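Local coordinates for Lin1840 protein (Listeria innocua serovar 6a, PDB 4ZOC) that probably hydrolyses terminal, non-reducing beta-D-glucosyl residues to release beta-D-glucose, serving beta-1,2-glucan breakdown in the cytosol, at residues Ala20-Leu25 against Glu327-Met332; Pro85-Ala90 against His131-Ser136; Lys232-Ala237 against Gly265-Ala270. The protein carries 2 engineered substitutions. All coordinates share one frame; numbering follows the deposited sequence.

Interaction 1. Residues Ala20-Leu25 against Glu327-Met332; sequences AQCLQL and EAVLRM
Met332 does most of the reaching here, from helix 322-338 toward Gln21 and Cys22, between helix 15-21 and strand 23-25. Its CB points at the other segment and meets the side chain of Gln21 at once, Met332 CB lying 3.9 Å from Gln21 OE1 and 4.1 Å from Gln21 CG. The Met332 CG leaves anti to the carbonyl carbon (chi1 -79°), and bends at both chi2 (-67°) and chi3 (-74°) curl the thioether so that the methyl returns to Gln21. On the way Met332 CG passes 4.1 Å from Gln21 O, and Met332 CE ends 3.4 Å from Gln21 O and 3.9 Å from Gln21 OE1. These are van der Waals contacts; the polar tip of Gln21 is held by Lys336, whose NZ is hydrogen-bonded to OE1. The two side chains cross obliquely, Gln21 being bent at its own chi2. Earlier along the helix, Ala328 CB presses on Cys22 SG at 4.0 Å, while Val329 CG2 touches both Cys22 SG and Gln21 CB, each at 4.3 Å. The whole interface is buried. Strand 23-25 then runs between strands 59-61 and 301-302, Tyr307 of helix 306-316 touches Cys22, and Val266 of strand 266-268 packs against Met332, so helix 322-338 packs on the outside of the barrel, against the residues leading into strand 23-25 and against strand 266-268.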
# COMPACT_ATOMS: atom_id res chain seq x y z
N ALA A 20 -40.12 -7.23 -3.80
CA ALA A 20 -39.61 -8.46 -3.23
C ALA A 20 -38.82 -9.31 -4.20
O ALA A 20 -37.94 -10.10 -3.77
CB ALA A 20 -40.78 -9.26 -2.63
N GLN A 21 -39.12 -9.17 -5.51
CA GLN A 21 -38.38 -9.88 -6.54
C GLN A 21 -36.88 -9.52 -6.40
O GLN A 21 -36.05 -10.29 -6.81
CB GLN A 21 -38.89 -9.52 -7.99
CG GLN A 21 -38.31 -10.35 -9.12
CD GLN A 21 -38.51 -11.83 -9.05
OE1 GLN A 21 -37.73 -12.58 -9.64
NE2 GLN A 21 -39.61 -12.28 -8.45
N CYS A 22 -36.56 -8.35 -5.84
CA CYS A 22 -35.20 -7.87 -5.68
C CYS A 22 -34.53 -8.25 -4.35
O CYS A 22 -33.51 -7.65 -3.99
CB CYS A 22 -35.14 -6.33 -5.85
SG CYS A 22 -35.72 -5.80 -7.49
N LEU A 23 -35.10 -9.24 -3.64
CA LEU A 23 -34.59 -9.76 -2.40
C LEU A 23 -34.13 -11.24 -2.53
O LEU A 23 -34.82 -12.08 -3.10
CB LEU A 23 -35.65 -9.66 -1.36
CG LEU A 23 -35.31 -10.27 -0.00
CD1 LEU A 23 -34.29 -9.47 0.75
CD2 LEU A 23 -36.59 -10.40 0.76
N GLN A 24 -32.97 -11.52 -1.98
CA GLN A 24 -32.44 -12.88 -1.85
C GLN A 24 -32.31 -13.28 -0.39
O GLN A 24 -31.77 -12.52 0.44
CB GLN A 24 -31.07 -13.00 -2.56
CG GLN A 24 -30.52 -14.40 -2.63
CD GLN A 24 -29.20 -14.39 -3.30
OE1 GLN A 24 -28.21 -13.80 -2.78
NE2 GLN A 24 -29.14 -15.00 -4.49
N LEU A 25 -32.79 -14.50 -0.10
CA LEU A 25 -32.82 -15.06 1.26
C LEU A 25 -32.17 -16.41 1.38
O LEU A 25 -32.14 -17.16 0.42
CB LEU A 25 -34.26 -15.13 1.78
CG LEU A 25 -34.97 -13.84 1.81
CD1 LEU A 25 -36.41 -14.18 2.24
CD2 LEU A 25 -34.39 -12.83 2.75
N GLU A 327 -36.78 -2.15 -14.40
CA GLU A 327 -35.58 -2.60 -15.12
C GLU A 327 -34.91 -3.73 -14.34
O GLU A 327 -34.52 -4.72 -14.94
CB GLU A 327 -34.60 -1.43 -15.42
CG GLU A 327 -35.15 -0.51 -16.53
CD GLU A 327 -34.60 0.90 -16.57
OE1 GLU A 327 -33.49 1.15 -16.02
OE2 GLU A 327 -35.28 1.77 -17.20
N ALA A 328 -34.81 -3.58 -13.04
CA ALA A 328 -34.21 -4.60 -12.21
C ALA A 328 -35.06 -5.89 -12.25
O ALA A 328 -34.55 -7.00 -12.42
CB ALA A 328 -34.07 -4.12 -10.76
N VAL A 329 -36.37 -5.73 -12.13
CA VAL A 329 -37.26 -6.89 -12.20
C VAL A 329 -37.11 -7.63 -13.56
O VAL A 329 -37.01 -8.86 -13.61
CB VAL A 329 -38.72 -6.49 -11.88
CG1 VAL A 329 -39.67 -7.64 -12.18
CG2 VAL A 329 -38.86 -6.04 -10.45
N LEU A 330 -37.12 -6.90 -14.68
CA LEU A 330 -36.97 -7.47 -15.98
C LEU A 330 -35.64 -8.22 -16.07
O LEU A 330 -35.58 -9.32 -16.60
CB LEU A 330 -37.02 -6.41 -17.06
CG LEU A 330 -36.91 -6.96 -18.49
CD1 LEU A 330 -37.90 -8.07 -18.83
CD2 LEU A 330 -37.04 -5.79 -19.46
N ARG A 331 -34.56 -7.64 -15.54
CA ARG A 331 -33.32 -8.43 -15.52
C ARG A 331 -33.39 -9.80 -14.74
O ARG A 331 -32.90 -10.86 -15.23
CB ARG A 331 -32.14 -7.54 -15.09
CG ARG A 331 -31.80 -6.50 -16.13
CD ARG A 331 -30.48 -5.73 -15.87
NE ARG A 331 -30.58 -4.81 -14.76
CZ ARG A 331 -30.89 -3.51 -14.83
NH1 ARG A 331 -30.94 -2.77 -13.73
NH2 ARG A 331 -31.12 -2.95 -16.01
N MET A 332 -34.05 -9.77 -13.60
CA MET A 332 -34.27 -10.97 -12.77
C MET A 332 -35.08 -12.01 -13.57
O MET A 332 -34.77 -13.19 -13.63
CB MET A 332 -34.95 -10.58 -11.45
CG MET A 332 -34.04 -9.97 -10.37
SD MET A 332 -32.86 -11.23 -9.76
CE MET A 332 -34.00 -12.22 -8.74

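Interaction 2. Residues Pro85-Ala90 against His131-Ser136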
# COMPACT_ATOMS: atom_id res chain seq x y z
N PRO A 85 -40.92 -18.58 -10.61
CA PRO A 85 -40.09 -19.45 -9.79
C PRO A 85 -38.91 -18.72 -9.20
O PRO A 85 -38.48 -17.70 -9.73
CB PRO A 85 -39.56 -20.52 -10.77
CG PRO A 85 -40.28 -20.30 -12.01
CD PRO A 85 -40.72 -18.86 -12.03
N LEU A 86 -38.43 -19.26 -8.09
CA LEU A 86 -37.18 -18.81 -7.45
C LEU A 86 -35.97 -19.16 -8.26
O LEU A 86 -35.91 -20.21 -8.92
CB LEU A 86 -37.03 -19.46 -6.08
CG LEU A 86 -37.99 -18.95 -5.00
CD1 LEU A 86 -38.09 -19.92 -3.91
CD2 LEU A 86 -37.52 -17.61 -4.48
N VAL A 87 -34.95 -18.30 -8.18
CA VAL A 87 -33.63 -18.68 -8.71
C VAL A 87 -32.70 -18.97 -7.53
O VAL A 87 -32.76 -18.26 -6.52
CB VAL A 87 -33.01 -17.60 -9.72
CG1 VAL A 87 -32.95 -16.21 -9.08
CG2 VAL A 87 -31.70 -18.14 -10.26
N PHE A 88 -31.93 -20.07 -7.62
CA PHE A 88 -31.08 -20.62 -6.54
C PHE A 88 -29.63 -20.40 -6.90
O PHE A 88 -29.15 -20.85 -7.97
CB PHE A 88 -31.34 -22.13 -6.40
CG PHE A 88 -32.66 -22.46 -5.72
CD1 PHE A 88 -33.88 -22.35 -6.42
CD2 PHE A 88 -32.68 -22.81 -4.38
CE1 PHE A 88 -35.06 -22.62 -5.76
CE2 PHE A 88 -33.86 -23.12 -3.71
CZ PHE A 88 -35.06 -22.99 -4.40
N MET A 89 -28.93 -19.74 -6.01
CA MET A 89 -27.53 -19.41 -6.19
C MET A 89 -26.68 -19.96 -5.05
O MET A 89 -27.16 -20.17 -3.91
CB MET A 89 -27.39 -17.90 -6.21
CG MET A 89 -28.38 -17.18 -7.10
SD MET A 89 -27.83 -15.55 -7.60
CE MET A 89 -29.34 -14.97 -8.34
N ALA A 90 -25.40 -20.22 -5.36
CA ALA A 90 -24.55 -20.82 -4.32
C ALA A 90 -23.09 -20.49 -4.56
O ALA A 90 -22.71 -20.11 -5.67
CB ALA A 90 -24.74 -22.33 -4.31
N HIS A 131 -28.71 -26.20 -7.81
CA HIS A 131 -28.21 -24.83 -7.95
C HIS A 131 -28.18 -24.34 -9.39
O HIS A 131 -27.70 -25.02 -10.25
CB HIS A 131 -26.79 -24.75 -7.37
CG HIS A 131 -26.67 -25.23 -5.96
ND1 HIS A 131 -27.24 -24.58 -4.88
CD2 HIS A 131 -26.09 -26.35 -5.45
CE1 HIS A 131 -26.99 -25.25 -3.78
NE2 HIS A 131 -26.30 -26.33 -4.10
N HIS A 132 -28.60 -23.08 -9.59
CA HIS A 132 -28.71 -22.46 -10.92
C HIS A 132 -27.55 -21.54 -11.23
O HIS A 132 -27.24 -21.36 -12.40
CB HIS A 132 -29.94 -21.60 -11.06
CG HIS A 132 -31.19 -22.34 -10.69
ND1 HIS A 132 -32.30 -21.72 -10.19
CD2 HIS A 132 -31.50 -23.66 -10.77
CE1 HIS A 132 -33.24 -22.62 -9.92
NE2 HIS A 132 -32.80 -23.80 -10.29
N VAL A 133 -27.00 -20.88 -10.22
CA VAL A 133 -25.92 -19.90 -10.36
C VAL A 133 -24.81 -20.17 -9.37
O VAL A 133 -25.09 -20.48 -8.23
CB VAL A 133 -26.45 -18.44 -9.98
CG1 VAL A 133 -25.43 -17.34 -10.13
CG2 VAL A 133 -27.66 -18.07 -10.78
N THR A 134 -23.57 -19.97 -9.80
CA THR A 134 -22.49 -19.92 -8.84
C THR A 134 -21.83 -18.56 -8.78
O THR A 134 -21.62 -17.92 -9.82
CB THR A 134 -21.40 -20.98 -9.13
OG1 THR A 134 -20.36 -20.86 -8.15
CG2 THR A 134 -20.72 -20.82 -10.56
N PHE A 135 -21.38 -18.22 -7.57
CA PHE A 135 -20.68 -16.97 -7.30
C PHE A 135 -19.18 -17.13 -7.59
O PHE A 135 -18.32 -17.12 -6.67
CB PHE A 135 -20.92 -16.54 -5.90
CG PHE A 135 -22.42 -16.28 -5.54
CD1 PHE A 135 -23.26 -15.46 -6.41
CD2 PHE A 135 -22.96 -16.82 -4.36
CE1 PHE A 135 -24.54 -15.23 -6.08
CE2 PHE A 135 -24.25 -16.49 -3.99
CZ PHE A 135 -25.02 -15.69 -4.86
N SER A 136 -18.89 -17.38 -8.86
CA SER A 136 -17.57 -17.63 -9.37
C SER A 136 -17.59 -17.34 -10.87
O SER A 136 -18.63 -17.48 -11.51
CB SER A 136 -17.15 -19.10 -9.11
OG SER A 136 -15.95 -19.49 -9.76
O HOH W 1 -28.85 -22.36 -3.65
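His132 and Phe88 both turn CG anti to their carbonyl carbon (chi1 -53° and -75°), which lays the two side chains alongside one another, pointing the same way. The Phe88 ring offers its edge to the imidazole face in an offset T-shaped pair with centroids 5.6 Å apart, and Phe88 CB sits over that face as a CH-pi contact. Ala90 CB does the same to the His131 ring, 3.8 Å from its centroid. His131 ND1 also shares a water with Met89 O, while its NE2 bonds Tyr96. On the face opposite Ala90, Met89 runs beside Val133, its CG 3.7 Å from Val133 CB, and crosses Phe135 at about a right angle; Met89 CB lies 3.5 Å from Phe135 CZ, and SD makes an oblique Met-aromatic contact. Phe88 O takes two N-H groups, His132 N at 2.8 Å from above the carbonyl plane and Val133 N within it; Ala90 N bonds Val133 O and Phe135 N bonds Ala90 O at 3.0 Å. These are neighbouring parallel strands of the TIM barrel, linked along the chain through helices 103-108 and 112-128; strand 59-61 flanks 87-90, strand 187-193 flanks 133-134, and Met69 of helix 66-79 packs on Phe88.

Interaction 3. Residues Lys232-Ala237 against Gly265-Ala270. Engineered in segment 265-270: Ala270 (natural residue Asp).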
# COMPACT_ATOMS: atom_id res chain seq x y z
N LYS A 232 -23.13 -14.50 -16.87
CA LYS A 232 -24.50 -14.01 -16.69
C LYS A 232 -24.73 -12.96 -15.66
O LYS A 232 -25.60 -12.10 -15.88
CB LYS A 232 -25.47 -15.17 -16.54
CG LYS A 232 -25.65 -15.94 -17.87
CD LYS A 232 -26.66 -15.22 -18.72
CE LYS A 232 -26.93 -15.78 -20.08
NZ LYS A 232 -27.83 -14.78 -20.76
N LEU A 233 -24.04 -13.02 -14.51
CA LEU A 233 -24.26 -12.08 -13.43
C LEU A 233 -22.93 -11.41 -13.01
O LEU A 233 -21.87 -11.94 -13.31
CB LEU A 233 -24.82 -12.76 -12.17
CG LEU A 233 -26.25 -13.36 -12.24
CD1 LEU A 233 -26.24 -14.74 -12.85
CD2 LEU A 233 -26.85 -13.38 -10.83
N VAL A 234 -23.02 -10.28 -12.35
CA VAL A 234 -21.91 -9.65 -11.68
C VAL A 234 -22.31 -9.38 -10.24
O VAL A 234 -23.46 -9.05 -9.97
CB VAL A 234 -21.51 -8.36 -12.40
CG1 VAL A 234 -20.39 -7.60 -11.66
CG2 VAL A 234 -21.04 -8.70 -13.78
N MET A 235 -21.36 -9.48 -9.31
CA MET A 235 -21.64 -9.19 -7.90
C MET A 235 -20.82 -7.98 -7.47
O MET A 235 -19.66 -7.84 -7.90
CB MET A 235 -21.25 -10.40 -7.00
CG MET A 235 -21.39 -10.16 -5.51
SD MET A 235 -20.70 -11.45 -4.48
CE MET A 235 -21.82 -12.81 -4.88
N THR A 236 -21.42 -7.09 -6.67
CA THR A 236 -20.68 -5.88 -6.17
C THR A 236 -19.58 -6.23 -5.16
O THR A 236 -19.57 -7.36 -4.64
CB THR A 236 -21.65 -4.89 -5.51
OG1 THR A 236 -22.08 -5.37 -4.21
CG2 THR A 236 -22.81 -4.55 -6.48
N ALA A 237 -18.66 -5.26 -4.90
CA ALA A 237 -17.62 -5.47 -3.91
C ALA A 237 -17.96 -4.74 -2.59
O ALA A 237 -18.68 -3.76 -2.56
CB ALA A 237 -16.29 -4.91 -4.47
N GLY A 265 -27.05 -7.97 -17.38
CA GLY A 265 -27.58 -8.97 -16.52
C GLY A 265 -27.78 -8.45 -15.09
O GLY A 265 -27.73 -7.24 -14.78
N VAL A 266 -28.12 -9.41 -14.21
CA VAL A 266 -28.41 -9.14 -12.83
C VAL A 266 -27.09 -8.67 -12.17
O VAL A 266 -26.09 -9.36 -12.26
CB VAL A 266 -29.03 -10.35 -12.13
CG1 VAL A 266 -29.10 -10.17 -10.60
CG2 VAL A 266 -30.43 -10.63 -12.74
N LEU A 267 -27.13 -7.50 -11.53
CA LEU A 267 -26.07 -7.07 -10.60
C LEU A 267 -26.59 -7.39 -9.18
O LEU A 267 -27.66 -6.84 -8.73
CB LEU A 267 -25.73 -5.58 -10.84
CG LEU A 267 -24.65 -4.97 -9.93
CD1 LEU A 267 -23.30 -5.69 -10.13
CD2 LEU A 267 -24.54 -3.51 -10.14
N ILE A 268 -25.93 -8.32 -8.49
CA ILE A 268 -26.29 -8.74 -7.12
C ILE A 268 -25.28 -8.14 -6.15
O ILE A 268 -24.08 -8.02 -6.46
CB ILE A 268 -26.32 -10.34 -7.02
CG1 ILE A 268 -26.84 -10.79 -5.63
CG2 ILE A 268 -24.95 -10.95 -7.35
CD1 ILE A 268 -26.88 -12.35 -5.44
N SER A 269 -25.76 -7.72 -5.01
CA SER A 269 -24.89 -7.27 -3.96
C SER A 269 -24.11 -8.38 -3.37
O SER A 269 -24.59 -9.51 -3.26
CB SER A 269 -25.67 -6.54 -2.84
OG SER A 269 -26.33 -7.41 -1.91
N ALA A 270 -22.88 -8.08 -2.92
CA ALA A 270 -22.24 -8.93 -1.95
C ALA A 270 -23.11 -8.97 -0.66
O ALA A 270 -24.05 -8.11 -0.49
CB ALA A 270 -20.82 -8.47 -1.68
O HOH W 2 -28.36 -12.17 -15.24
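Thr236 OG1 is gripped by two hydrogen bonds: it accepts from Ala270 N at 3.1 Å, and it is bonded to the hydroxyl of Thr247. A chi1 of 74° puts this oxygen in the crowded position between backbone N and carbonyl carbon, where it receives the N-H of Ala270. The same torsion leaves CG2 to press on Leu267 CD1, 3.9 Å away. By contrast, Thr236 O is buried without a polar partner, with Ala270 CB 3.4 Å from it. The strands are parallel and joined by three bonds nearly along the C=O axes: Val234 N to Val266 O, Ile268 N to Val234 O, and Thr236 N to Ile268 O, the shortest at 2.8 Å. At the start a water bridges Lys232 O to Val266 N. Leu233 with Val266 and Met235 with Ile268 share one face, Met235 CB meeting Ile268 CG2 at 3.8 Å; Val234 and Leu267 meet on the other, where Leu267 packs on helix 250-260. Ala270 is an engineered residue; its side chain lies about 7 Å from a bound beta-D-glucopyranose, and it precedes Trp271, which lines that pocket. Neighbouring parallel strands leading to a sugar site at their C-terminal ends are characteristic of a TIM barrel.

From the N terminus the chain lays down 20-25 first, but its partner 327-332 arrives only after 301 intervening residues, so interaction 1 closes the longest loop and encloses the other two. Within it, interaction 2 joins 85-90 to 131-136 across 40 residues and is complete before interaction 3 begins, joining 232-237 to 265-270 across 27; none cross. Interactions 2 and 3 each pair neighbouring barrel strands, while interaction 1 sets a late helix against the entry to an early strand. Their centres lie 12 to 13 Å apart, and they are tied through the barrel: Gln24, beside interaction 1, packs on Met89 and Ile268, and Phe135 packs on Met235.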